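Local coordinates for protein sugar kinase (Agrobacterium tumefaciens, PDB 2RBC) that probably phosphorylates a carbohydrate substrate at the expense of ATP, as a pfkB-type sugar kinase of the ribokinase family, at residues V39-F44 with A121-I126; L62-G67 with G311-A316. One frame throughout, in Å; residues are numbered along the deposited sequence.

In the fold
From the N terminus the chain passes through strand 31-35 of the large sheet and enters the smaller one at 39-44, doubling back antiparallel as 60-66. It then builds helices 68-78 and 93-104 and strand 82-90 before 121-126 returns beside 39-44, so interaction 1 closes a loop of 76 residues. Interaction 2 starts inside that loop, at 62-67, and is completed 243 residues later by 311-316; the two contacts cross instead of nesting. They meet where the strands are neighbours, with V39 N near E66 O and L43 packing on G311. Interaction 1 builds the middle of the four-stranded sheet; interaction 2 ties the strand outermost within this chain to the loop between helices 292-307 and 319-330.

Interaction 1 of 2, residues V39-F44 with A121-I126; sequences VLDTLF and ALSTII. With GOL (glycerol), chain M; EDO (1,2-ethanediol), chain H.
D41 CG and S123 OG both lie anti to the carbonyl carbon and beside the backbone N (chi1 -74° and -50°); on the face they share, this turns carboxylate and hydroxyl toward one glycerol. The glycerol spans the carboxylate: its O1 donates to D41 OD1 at 2.7 Å and its O2 to D41 OD2 at 2.8 Å. E66 of strand 60-66 brings its own carboxylate close to OD2. S123 OG lies 2.7 Å from glycerol O1. The V39 methyl CG1 comes within 3.4 Å of the same O1, while I125 CD1 crosses past D41 OD2. Further along, L43 and I125 run side by side, CD2 of L43 touching CB of I125 at 3.7 Å. These are the parallel central strands of the four-stranded sheet that serves as the lid in ribokinase-type kinases, and the glycerol, probably from the crystallisation liquor, may mark the sugar pocket on the V39, D41 and S123 face, as in relatives. Five backbone bonds join them, the straightest from I125 N to T42 O (2.9 Å, 174° at the hydrogen). On the reverse face T124 CG2 meets F44 CE2 obliquely at 3.7 Å, T42 OG1 bonds to Q63, and T124 OG1 bonds to T124 of the second subunit.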
loop_
_atom_site.group_PDB
_atom_site.type_symbol
_atom_site.label_atom_id
_atom_site.label_comp_id
_atom_site.label_asym_id
_atom_site.label_seq_id
_atom_site.Cartn_x
_atom_site.Cartn_y
_atom_site.Cartn_z
ATOM N N VAL A 39 0.423 -1.946 -12.553
ATOM C CA VAL A 39 -0.139 -1.650 -11.202
ATOM C C VAL A 39 0.972 -1.906 -10.181
ATOM O O VAL A 39 1.660 -2.956 -10.272
ATOM C CB VAL A 39 -1.337 -2.608 -10.823
ATOM C CG1 VAL A 39 -1.961 -2.256 -9.461
ATOM C CG2 VAL A 39 -2.420 -2.616 -11.896
ATOM N N LEU A 40 1.145 -0.980 -9.227
ATOM C CA LEU A 40 2.054 -1.227 -8.082
ATOM C C LEU A 40 1.326 -1.986 -6.984
ATOM O O LEU A 40 0.515 -1.422 -6.255
ATOM C CB LEU A 40 2.669 0.057 -7.532
ATOM C CG LEU A 40 3.797 -0.122 -6.496
ATOM C CD1 LEU A 40 5.007 -0.778 -7.152
ATOM C CD2 LEU A 40 4.162 1.232 -5.961
ATOM N N ASP A 41 1.612 -3.277 -6.890
ATOM C CA ASP A 41 1.075 -4.110 -5.828
ATOM C C ASP A 41 1.968 -4.108 -4.599
ATOM O O ASP A 41 3.173 -4.281 -4.716
ATOM C CB ASP A 41 0.944 -5.579 -6.275
ATOM C CG ASP A 41 -0.226 -5.832 -7.239
ATOM O OD1 ASP A 41 -1.082 -4.950 -7.421
ATOM O OD2 ASP A 41 -0.284 -6.970 -7.788
ATOM N N THR A 42 1.348 -3.991 -3.418
ATOM C CA THR A 42 1.990 -4.311 -2.167
ATOM C C THR A 42 1.324 -5.545 -1.578
ATOM O O THR A 42 0.112 -5.541 -1.261
ATOM C CB THR A 42 1.999 -3.151 -1.199
ATOM O OG1 THR A 42 2.600 -2.038 -1.844
ATOM C CG2 THR A 42 2.831 -3.503 0.025
ATOM N N LEU A 43 2.136 -6.600 -1.472
ATOM C CA LEU A 43 1.701 -7.923 -1.075
ATOM C C LEU A 43 2.163 -8.151 0.346
ATOM O O LEU A 43 3.359 -8.162 0.602
ATOM C CB LEU A 43 2.305 -9.015 -1.986
ATOM C CG LEU A 43 2.232 -8.830 -3.506
ATOM C CD1 LEU A 43 2.824 -10.055 -4.176
ATOM C CD2 LEU A 43 0.789 -8.568 -3.951
ATOM N N PHE A 44 1.200 -8.283 1.261
ATOM C CA PHE A 44 1.435 -8.444 2.674
ATOM C C PHE A 44 1.117 -9.889 3.012
ATOM O O PHE A 44 -0.033 -10.297 2.890
ATOM C CB PHE A 44 0.473 -7.566 3.501
ATOM C CG PHE A 44 0.689 -6.091 3.353
ATOM C CD1 PHE A 44 1.568 -5.423 4.182
ATOM C CD2 PHE A 44 -0.055 -5.356 2.443
ATOM C CE1 PHE A 44 1.747 -4.059 4.081
ATOM C CE2 PHE A 44 0.099 -3.973 2.367
ATOM C CZ PHE A 44 1.012 -3.346 3.161
ATOM N N ALA A 121 -2.167 3.247 -10.948
ATOM C CA ALA A 121 -2.851 2.170 -10.269
ATOM C C ALA A 121 -1.933 1.550 -9.234
ATOM O O ALA A 121 -0.734 1.366 -9.456
ATOM C CB ALA A 121 -3.319 1.087 -11.273
ATOM N N LEU A 122 -2.524 1.205 -8.104
ATOM C CA LEU A 122 -1.823 0.467 -7.056
ATOM C C LEU A 122 -2.845 -0.402 -6.353
ATOM O O LEU A 122 -4.045 -0.054 -6.344
ATOM C CB LEU A 122 -1.126 1.453 -6.082
ATOM C CG LEU A 122 -1.996 2.399 -5.251
ATOM C CD1 LEU A 122 -2.495 1.754 -3.923
ATOM C CD2 LEU A 122 -1.217 3.686 -4.976
ATOM N N SER A 123 -2.401 -1.527 -5.782
ATOM C CA SER A 123 -3.256 -2.343 -4.913
ATOM C C SER A 123 -2.566 -2.840 -3.656
ATOM O O SER A 123 -1.364 -3.063 -3.654
ATOM C CB SER A 123 -3.762 -3.576 -5.652
ATOM O OG SER A 123 -4.332 -3.223 -6.905
ATOM N N THR A 124 -3.340 -3.006 -2.577
ATOM C CA THR A 124 -2.903 -3.841 -1.467
ATOM C C THR A 124 -3.506 -5.243 -1.630
ATOM O O THR A 124 -4.715 -5.383 -1.872
ATOM C CB THR A 124 -3.258 -3.248 -0.113
ATOM O OG1 THR A 124 -2.294 -2.238 0.211
ATOM C CG2 THR A 124 -3.274 -4.310 0.999
ATOM N N ILE A 125 -2.661 -6.261 -1.500
ATOM C CA ILE A 125 -3.125 -7.646 -1.473
ATOM C C ILE A 125 -2.590 -8.305 -0.211
ATOM O O ILE A 125 -1.395 -8.319 0.008
ATOM C CB ILE A 125 -2.722 -8.436 -2.726
ATOM C CG1 ILE A 125 -3.157 -7.690 -3.987
ATOM C CG2 ILE A 125 -3.363 -9.828 -2.703
ATOM C CD1 ILE A 125 -2.774 -8.346 -5.312
ATOM N N ILE A 126 -3.498 -8.802 0.627
ATOM C CA ILE A 126 -3.160 -9.488 1.881
ATOM C C ILE A 126 -3.356 -10.973 1.587
ATOM O O ILE A 126 -4.469 -11.386 1.247
ATOM C CB ILE A 126 -4.032 -9.017 3.052
ATOM C CG1 ILE A 126 -3.924 -7.477 3.229
ATOM C CG2 ILE A 126 -3.638 -9.743 4.357
ATOM C CD1 ILE A 126 -5.024 -6.847 4.034
HETATM C C1 GOL M . -4.126 -6.374 -8.274
HETATM O O1 GOL M . -3.539 -5.137 -8.632
HETATM C C2 GOL M . -3.717 -7.448 -9.310
HETATM O O2 GOL M . -2.502 -8.158 -9.019
HETATM C C3 GOL M . -4.897 -8.389 -9.509
HETATM O O3 GOL M . -5.260 -9.077 -8.360
HETATM C C1 EDO H . 0.489 -0.404 0.430
HETATM O O1 EDO H . 0.683 0.406 1.601
HETATM C C2 EDO H . -0.623 0.152 -0.469
HETATM O O2 EDO H . -1.181 -0.869 -1.318
#

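Interaction 2 of 2, residues L62-G67 with G311-A316; sequences LQIAEG and GGRIGA
R313 reaches strand 62-66 with its side chain and its backbone, gripping two successive residues. CG sits between its own backbone N and carbonyl carbon (chi1 65°), and the chain then runs extended to NE, carrying the guanidinium alongside the strand. There A65 O receives two N-H groups side-on, from R313 NE at 2.7 Å and from R313 NH2 at 3.0 Å. The carbonyl and the guanidinium share a plane, and the pair of bonds helps to fix the rotation of the flat group. I64 closes one face: its CD1 stands 3.8 Å above the guanidinium plane, over the centre. E66, extended beyond CG, sends OE1 past the arginine stem to the backbone, accepting the N-H of R313 (OE1 to N 3.0 Å) nearly along its C-O axis. This end is buried and tight, with helix 68-78 touching both E66 and R313 through S71 and with Y74 adding a cation-pi contact. Towards L62 the contact thins out. L62 CD2 still lies 3.6 Å from G311 O, but its approach to I314 CG2 is a loose 4.3 Å, and I314, exposed to solvent, borders the strand mainly through I64 CD1. The loop between helices 292-307 and 319-330, joined here to the small sheet, is folded by a backbone bond from I314 N to G311 O, while D270 accepts from the N atoms of G311 and G312. Carboxylate and guanidinium form no salt bridge: their planes are 75° apart and E66 OE1 is 4.8 Å from R313 NE. OE1 of the acid takes a backbone N-H, and OE2 lies close to D41 OD2. R313 NH2 also bonds to S105 OG and has a long, weak ion pair with D101; between E66 and R313 themselves, hydrogen bonding, not ion pairing, probably sets the geometry.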
loop_
_atom_site.group_PDB
_atom_site.type_symbol
_atom_site.label_atom_id
_atom_site.label_comp_id
_atom_site.label_asym_id
_atom_site.label_seq_id
_atom_site.Cartn_x
_atom_site.Cartn_y
_atom_site.Cartn_z
ATOM N N LEU A 62 6.175 -7.474 -0.009
ATOM C CA LEU A 62 6.797 -7.289 -1.328
ATOM C C LEU A 62 6.018 -6.252 -2.097
ATOM O O LEU A 62 4.801 -6.372 -2.248
ATOM C CB LEU A 62 6.791 -8.592 -2.131
ATOM C CG LEU A 62 7.389 -8.663 -3.570
ATOM C CD1 LEU A 62 8.916 -8.440 -3.559
ATOM C CD2 LEU A 62 7.023 -9.939 -4.296
ATOM N N GLN A 63 6.736 -5.239 -2.576
ATOM C CA GLN A 63 6.209 -4.293 -3.535
ATOM C C GLN A 63 6.698 -4.634 -4.921
ATOM O O GLN A 63 7.905 -4.726 -5.149
ATOM C CB GLN A 63 6.607 -2.885 -3.168
ATOM C CG GLN A 63 5.978 -2.447 -1.857
ATOM C CD GLN A 63 6.098 -0.948 -1.612
ATOM O OE1 GLN A 63 7.172 -0.453 -1.356
ATOM N NE2 GLN A 63 4.980 -0.246 -1.653
ATOM N N ILE A 64 5.750 -4.876 -5.821
ATOM C CA ILE A 64 6.031 -5.359 -7.153
ATOM C C ILE A 64 5.089 -4.730 -8.195
ATOM O O ILE A 64 3.867 -4.696 -8.030
ATOM C CB ILE A 64 6.073 -6.945 -7.199
ATOM C CG1 ILE A 64 6.533 -7.424 -8.577
ATOM C CG2 ILE A 64 4.777 -7.632 -6.719
ATOM C CD1 ILE A 64 7.012 -8.879 -8.558
ATOM N N ALA A 65 5.667 -4.215 -9.273
ATOM C CA ALA A 65 4.875 -3.714 -10.384
ATOM C C ALA A 65 4.451 -4.915 -11.230
ATOM O O ALA A 65 5.277 -5.711 -11.684
ATOM C CB ALA A 65 5.665 -2.695 -11.261
ATOM N N GLU A 66 3.153 -5.060 -11.374
ATOM C CA GLU A 66 2.589 -6.168 -12.085
ATOM C C GLU A 66 1.210 -5.770 -12.610
ATOM O O GLU A 66 1.011 -4.634 -12.971
ATOM C CB GLU A 66 2.650 -7.439 -11.189
ATOM C CG GLU A 66 1.886 -7.361 -9.872
ATOM C CD GLU A 66 2.114 -8.567 -9.002
ATOM O OE1 GLU A 66 2.947 -9.435 -9.371
ATOM O OE2 GLU A 66 1.433 -8.694 -7.966
ATOM N N GLY A 67 0.255 -6.684 -12.706
ATOM C CA GLY A 67 -0.956 -6.433 -13.499
ATOM C C GLY A 67 -0.962 -7.418 -14.651
ATOM O O GLY A 67 0.058 -7.982 -14.973
ATOM N N GLY A 311 4.760 -14.337 -4.232
ATOM C CA GLY A 311 5.062 -12.984 -4.662
ATOM C C GLY A 311 4.545 -12.584 -6.033
ATOM O O GLY A 311 5.247 -11.919 -6.763
ATOM N N GLY A 312 3.319 -12.963 -6.386
ATOM C CA GLY A 312 2.781 -12.519 -7.660
ATOM C C GLY A 312 3.515 -13.087 -8.854
ATOM O O GLY A 312 3.720 -14.295 -8.937
ATOM N N ARG A 313 3.962 -12.212 -9.748
ATOM C CA ARG A 313 4.740 -12.628 -10.908
ATOM C C ARG A 313 6.181 -13.064 -10.620
ATOM O O ARG A 313 6.836 -13.632 -11.514
ATOM C CB ARG A 313 4.739 -11.518 -11.972
ATOM C CG ARG A 313 5.415 -10.217 -11.585
ATOM C CD ARG A 313 5.761 -9.357 -12.793
ATOM N NE ARG A 313 6.377 -8.106 -12.403
ATOM C CZ ARG A 313 7.684 -7.917 -12.213
ATOM N NH1 ARG A 313 8.561 -8.891 -12.428
ATOM N NH2 ARG A 313 8.112 -6.742 -11.781
ATOM N N ILE A 314 6.679 -12.847 -9.389
ATOM C CA ILE A 314 8.114 -12.982 -9.094
ATOM C C ILE A 314 8.597 -14.406 -9.264
ATOM O O ILE A 314 9.744 -14.623 -9.580
ATOM C CB ILE A 314 8.497 -12.413 -7.688
ATOM C CG1 ILE A 314 9.953 -11.926 -7.696
ATOM C CG2 ILE A 314 8.248 -13.422 -6.570
ATOM C CD1 ILE A 314 10.284 -11.058 -8.926
ATOM N N GLY A 315 7.701 -15.368 -9.114
ATOM C CA GLY A 315 8.035 -16.767 -9.388
ATOM C C GLY A 315 8.076 -17.213 -10.839
ATOM O O GLY A 315 8.222 -18.415 -11.088
ATOM N N ALA A 316 7.883 -16.298 -11.793
ATOM C CA ALA A 316 7.844 -16.683 -13.211
ATOM C C ALA A 316 9.155 -17.419 -13.523
ATOM O O ALA A 316 10.220 -16.887 -13.278
ATOM C CB ALA A 316 7.667 -15.470 -14.109
#